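Local coordinates for DUF3120 domain-containing protein (Bordetella pertussis, PDB 6RGN) that is a type III secretion effector whose N-terminal domain probably targets it to host membranes by binding the phosphoinositide PIP2, at residues A[55-66]-A[82-93]. Sequence-based numbering, arbitrary orientation.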
loop_
_atom_site.group_PDB
_atom_site.type_symbol
_atom_site.label_atom_id
_atom_site.label_comp_id
_atom_site.label_asym_id
_atom_site.label_seq_id
_atom_site.Cartn_x
_atom_site.Cartn_y
_atom_site.Cartn_z
ATOM N N LEU A 55 3.528 4.657 5.363
ATOM C CA LEU A 55 3.013 3.568 6.206
ATOM C C LEU A 55 3.113 3.911 7.688
ATOM O O LEU A 55 2.834 2.999 8.502
ATOM C CB LEU A 55 3.772 2.295 5.881
ATOM C CG LEU A 55 3.481 1.719 4.493
ATOM C CD1 LEU A 55 4.488 0.627 4.253
ATOM C CD2 LEU A 55 2.058 1.215 4.450
ATOM N N GLU A 56 3.471 5.138 8.025
ATOM C CA GLU A 56 3.295 5.692 9.387
ATOM C C GLU A 56 1.834 5.472 9.764
ATOM O O GLU A 56 0.964 5.663 8.909
ATOM C CB GLU A 56 3.709 7.158 9.436
ATOM C CG GLU A 56 5.153 7.295 9.871
ATOM C CD GLU A 56 5.872 8.591 9.551
ATOM O OE1 GLU A 56 5.236 9.692 9.630
ATOM O OE2 GLU A 56 7.101 8.497 9.231
ATOM N N PRO A 57 1.539 4.980 10.996
ATOM C CA PRO A 57 0.222 4.432 11.286
ATOM C C PRO A 57 -0.930 5.400 11.084
ATOM O O PRO A 57 -1.899 4.924 10.568
ATOM C CB PRO A 57 0.345 3.995 12.750
ATOM C CG PRO A 57 1.743 3.518 12.746
ATOM C CD PRO A 57 2.496 4.658 12.074
ATOM N N ASN A 58 -0.753 6.691 11.359
ATOM C CA ASN A 58 -1.806 7.699 11.158
ATOM C C ASN A 58 -1.927 8.195 9.712
ATOM O O ASN A 58 -2.858 8.926 9.485
ATOM C CB ASN A 58 -1.590 8.882 12.106
ATOM C CG ASN A 58 -1.896 8.476 13.526
ATOM O OD1 ASN A 58 -2.530 7.418 13.729
ATOM N ND2 ASN A 58 -1.417 9.242 14.513
ATOM N N ASN A 59 -1.005 7.879 8.813
ATOM C CA ASN A 59 -0.936 8.478 7.457
ATOM C C ASN A 59 -2.059 7.904 6.570
ATOM O O ASN A 59 -2.287 6.702 6.621
ATOM C CB ASN A 59 0.421 8.205 6.819
ATOM C CG ASN A 59 0.699 9.120 5.657
ATOM O OD1 ASN A 59 0.335 8.833 4.518
ATOM N ND2 ASN A 59 1.390 10.211 5.935
ATOM N N ASP A 60 -2.795 8.747 5.863
ATOM C CA ASP A 60 -3.899 8.339 4.954
ATOM C C ASP A 60 -3.586 8.739 3.490
ATOM O O ASP A 60 -4.490 8.662 2.654
ATOM C CB ASP A 60 -5.207 8.953 5.449
ATOM C CG ASP A 60 -5.668 8.405 6.797
ATOM O OD1 ASP A 60 -5.493 7.211 7.027
ATOM O OD2 ASP A 60 -6.144 9.189 7.604
ATOM N N GLU A 61 -2.370 9.198 3.179
ATOM C CA GLU A 61 -2.079 9.717 1.816
ATOM C C GLU A 61 -2.248 8.628 0.759
ATOM O O GLU A 61 -2.904 8.875 -0.286
ATOM C CB GLU A 61 -0.666 10.298 1.730
ATOM C CG GLU A 61 -0.480 11.566 2.505
ATOM C CD GLU A 61 0.978 12.018 2.481
ATOM O OE1 GLU A 61 1.511 12.189 1.352
ATOM O OE2 GLU A 61 1.579 12.165 3.573
ATOM N N PHE A 62 -1.765 7.430 1.002
ATOM C CA PHE A 62 -1.886 6.336 0.014
ATOM C C PHE A 62 -3.366 6.023 -0.247
ATOM O O PHE A 62 -3.824 6.078 -1.440
ATOM C CB PHE A 62 -1.176 5.039 0.397
ATOM C CG PHE A 62 -1.293 4.071 -0.754
ATOM C CD1 PHE A 62 -0.627 4.330 -1.935
ATOM C CD2 PHE A 62 -2.180 3.011 -0.732
ATOM C CE1 PHE A 62 -0.708 3.474 -3.016
ATOM C CE2 PHE A 62 -2.319 2.167 -1.834
ATOM C CZ PHE A 62 -1.616 2.442 -3.003
ATOM N N VAL A 63 -4.124 5.721 0.805
ATOM C CA VAL A 63 -5.577 5.427 0.604
ATOM C C VAL A 63 -6.277 6.641 -0.024
ATOM O O VAL A 63 -7.259 6.443 -0.782
ATOM C CB VAL A 63 -6.269 4.933 1.902
ATOM C CG1 VAL A 63 -7.752 4.735 1.697
ATOM C CG2 VAL A 63 -5.681 3.585 2.337
ATOM N N ARG A 64 -5.938 7.877 0.297
ATOM C CA ARG A 64 -6.604 9.012 -0.424
ATOM C C ARG A 64 -6.283 8.931 -1.931
ATOM O O ARG A 64 -7.121 9.385 -2.740
ATOM C CB ARG A 64 -6.242 10.389 0.163
ATOM C CG ARG A 64 -6.982 10.681 1.465
ATOM C CD ARG A 64 -6.862 12.095 2.032
ATOM N NE ARG A 64 -5.536 12.687 1.803
ATOM C CZ ARG A 64 -4.535 12.775 2.713
ATOM N NH1 ARG A 64 -3.393 13.368 2.368
ATOM N NH2 ARG A 64 -4.674 12.290 3.937
ATOM N N SER A 65 -5.059 8.550 -2.289
ATOM C CA SER A 65 -4.536 8.622 -3.682
ATOM C C SER A 65 -5.271 7.599 -4.561
ATOM O O SER A 65 -5.351 7.818 -5.776
ATOM C CB SER A 65 -3.034 8.404 -3.757
ATOM O OG SER A 65 -2.688 7.060 -3.529
ATOM N N VAL A 66 -5.772 6.511 -3.955
ATOM C CA VAL A 66 -6.550 5.465 -4.665
ATOM C C VAL A 66 -8.076 5.659 -4.504
ATOM O O VAL A 66 -8.826 4.731 -4.950
ATOM C CB VAL A 66 -6.069 4.064 -4.246
ATOM C CG1 VAL A 66 -4.619 3.898 -4.599
ATOM C CG2 VAL A 66 -6.238 3.698 -2.773
ATOM N N LYS A 82 -5.816 -1.755 0.070
ATOM C CA LYS A 82 -6.100 -0.717 1.099
ATOM C C LYS A 82 -6.171 -1.376 2.474
ATOM O O LYS A 82 -5.535 -0.857 3.443
ATOM C CB LYS A 82 -7.398 0.054 0.824
ATOM C CG LYS A 82 -7.415 0.745 -0.530
ATOM C CD LYS A 82 -8.611 1.649 -0.710
ATOM C CE LYS A 82 -9.919 0.914 -0.704
ATOM N NZ LYS A 82 -11.067 1.850 -0.833
ATOM N N HIS A 83 -6.816 -2.531 2.529
ATOM C CA HIS A 83 -6.945 -3.261 3.801
ATOM C C HIS A 83 -5.548 -3.647 4.311
ATOM O O HIS A 83 -5.319 -3.605 5.526
ATOM C CB HIS A 83 -7.855 -4.477 3.641
ATOM C CG HIS A 83 -7.760 -5.348 4.834
ATOM N ND1 HIS A 83 -8.536 -5.176 5.942
ATOM C CD2 HIS A 83 -6.939 -6.387 5.088
ATOM C CE1 HIS A 83 -8.221 -6.090 6.853
ATOM N NE2 HIS A 83 -7.221 -6.833 6.354
ATOM N N ASP A 84 -4.690 -4.142 3.443
ATOM C CA ASP A 84 -3.324 -4.532 3.852
ATOM C C ASP A 84 -2.480 -3.332 4.329
ATOM O O ASP A 84 -1.636 -3.525 5.234
ATOM C CB ASP A 84 -2.634 -5.236 2.708
ATOM C CG ASP A 84 -3.183 -6.641 2.434
ATOM O OD1 ASP A 84 -4.008 -7.120 3.216
ATOM O OD2 ASP A 84 -2.731 -7.247 1.426
ATOM N N VAL A 85 -2.585 -2.173 3.688
ATOM C CA VAL A 85 -1.951 -0.923 4.179
ATOM C C VAL A 85 -2.391 -0.709 5.641
ATOM O O VAL A 85 -1.515 -0.560 6.524
ATOM C CB VAL A 85 -2.277 0.322 3.328
ATOM C CG1 VAL A 85 -1.729 1.553 4.033
ATOM C CG2 VAL A 85 -1.676 0.181 1.953
ATOM N N ARG A 86 -3.691 -0.736 5.898
ATOM C CA ARG A 86 -4.246 -0.459 7.257
ATOM C C ARG A 86 -3.831 -1.541 8.276
ATOM O O ARG A 86 -3.632 -1.228 9.488
ATOM C CB ARG A 86 -5.771 -0.438 7.266
ATOM C CG ARG A 86 -6.466 0.539 6.324
ATOM C CD ARG A 86 -5.752 1.829 6.220
ATOM N NE ARG A 86 -6.601 2.997 5.970
ATOM C CZ ARG A 86 -6.087 4.233 5.924
ATOM N NH1 ARG A 86 -6.928 5.252 5.708
ATOM N NH2 ARG A 86 -4.727 4.395 6.008
ATOM N N GLN A 87 -3.772 -2.794 7.840
ATOM C CA GLN A 87 -3.397 -3.892 8.752
ATOM C C GLN A 87 -1.926 -3.669 9.146
ATOM O O GLN A 87 -1.602 -3.859 10.316
ATOM C CB GLN A 87 -3.677 -5.266 8.115
ATOM C CG GLN A 87 -3.754 -6.384 9.139
ATOM C CD GLN A 87 -5.003 -6.290 9.979
ATOM O OE1 GLN A 87 -6.101 -6.250 9.438
ATOM N NE2 GLN A 87 -4.850 -6.244 11.287
ATOM N N PHE A 88 -1.037 -3.385 8.197
ATOM C CA PHE A 88 0.381 -3.144 8.537
ATOM C C PHE A 88 0.482 -1.995 9.559
ATOM O O PHE A 88 1.112 -2.182 10.585
ATOM C CB PHE A 88 1.227 -3.006 7.287
ATOM C CG PHE A 88 2.675 -2.782 7.619
ATOM C CD1 PHE A 88 3.448 -3.766 8.211
ATOM C CD2 PHE A 88 3.231 -1.555 7.376
ATOM C CE1 PHE A 88 4.772 -3.524 8.510
ATOM C CE2 PHE A 88 4.541 -1.304 7.709
ATOM C CZ PHE A 88 5.314 -2.292 8.297
ATOM N N GLN A 89 -0.213 -0.885 9.304
ATOM C CA GLN A 89 -0.267 0.318 10.169
ATOM C C GLN A 89 -0.774 -0.043 11.556
ATOM O O GLN A 89 -0.231 0.492 12.552
ATOM C CB GLN A 89 -1.225 1.358 9.576
ATOM C CG GLN A 89 -0.567 2.085 8.420
ATOM C CD GLN A 89 -1.470 3.075 7.731
ATOM O OE1 GLN A 89 -2.678 2.827 7.554
ATOM N NE2 GLN A 89 -0.919 4.251 7.444
ATOM N N ALA A 90 -1.786 -0.911 11.627
ATOM C CA ALA A 90 -2.513 -1.207 12.879
ATOM C C ALA A 90 -1.532 -1.628 13.989
ATOM O O ALA A 90 -1.685 -1.128 15.099
ATOM C CB ALA A 90 -3.548 -2.267 12.620
ATOM N N SER A 91 -0.499 -2.414 13.651
ATOM C CA SER A 91 0.537 -2.899 14.619
ATOM C C SER A 91 1.589 -1.820 14.902
ATOM O O SER A 91 2.357 -1.981 15.851
ATOM C CB SER A 91 1.207 -4.133 14.152
ATOM O OG SER A 91 1.713 -3.888 12.865
ATOM N N GLY A 92 1.532 -0.678 14.247
ATOM C CA GLY A 92 2.622 0.286 14.348
ATOM C C GLY A 92 3.808 -0.311 13.602
ATOM O O GLY A 92 4.882 -0.224 14.090
ATOM N N ASP A 93 3.553 -0.868 12.425
ATOM C CA ASP A 93 4.562 -1.193 11.395
ATOM C C ASP A 93 5.493 -2.304 11.886
ATOM O O ASP A 93 6.695 -2.299 11.454
ATOM C CB ASP A 93 5.387 0.052 11.022
ATOM C CG ASP A 93 4.540 1.221 10.581
ATOM O OD1 ASP A 93 3.573 0.990 9.817
ATOM O OD2 ASP A 93 4.729 2.319 11.130
HETATM O O HOH W 1 -10.316 3.274 -3.326
#
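Val63 CG2 sits over the centre of one face of the Arg86 guanidinium, 3.7 Å from CZ, while acceptors gather at its edge: Asp60 OD1 and, in the plane, Asn59 O. The salt bridge is short, Arg86 NH1 to Asp60 OD1 2.8 Å, yet both NH1 and NH2 meet that oxygen at poor angles, as weak bonds. The carboxylate plane is turned 72° from the guanidinium plane and OD1 alone serves both nitrogens, a bifurcated pairing in place of the two-oxygen bidentate one. Arg86 starts away from 55-66, and bends at chi2 and chi3 bring its tip back.

Gln89 lies next along the same helix face. Its chain runs extended beyond CG, so that NE2 reaches the type I turn Glu56-Asn59. There it donates to Asn59 O at 2.9 Å, nearly straight at 165°, in the carbonyl plane and on a lone pair, and more weakly to Glu56 O. Its other amide atom, OE1, accepts from Arg86 NH2, which helps fix the amide's rotation.

Within this all-helical domain the short helix 61-65 runs antiparallel (171°) to 82-90, the later part of helix 76-90, and the loop before it lies against the same helix. Asn59 forms an Asx turn into helix 61-65, its OD1 accepting from Glu61 N.

Beneath the polar layer, Leu55 CD2 meets Val85 CG1 at 3.8 Å, and CD1 reaches the Phe88 ring; Phe62 CD2 touches Val85 CG2. Leu127 of helix 124-140 also packs on Leu55 and Phe62. Toward the far end, the Lys82 chain passes Val66 CG2, and a water links Lys82 NZ to Val66 O. At the other end the helix finishes in a Schellman motif at Gly92, whose CA lies 3.7 Å from Pro57 CG, and Asp93 OD1 comes within 2.5 Å of Leu55 O.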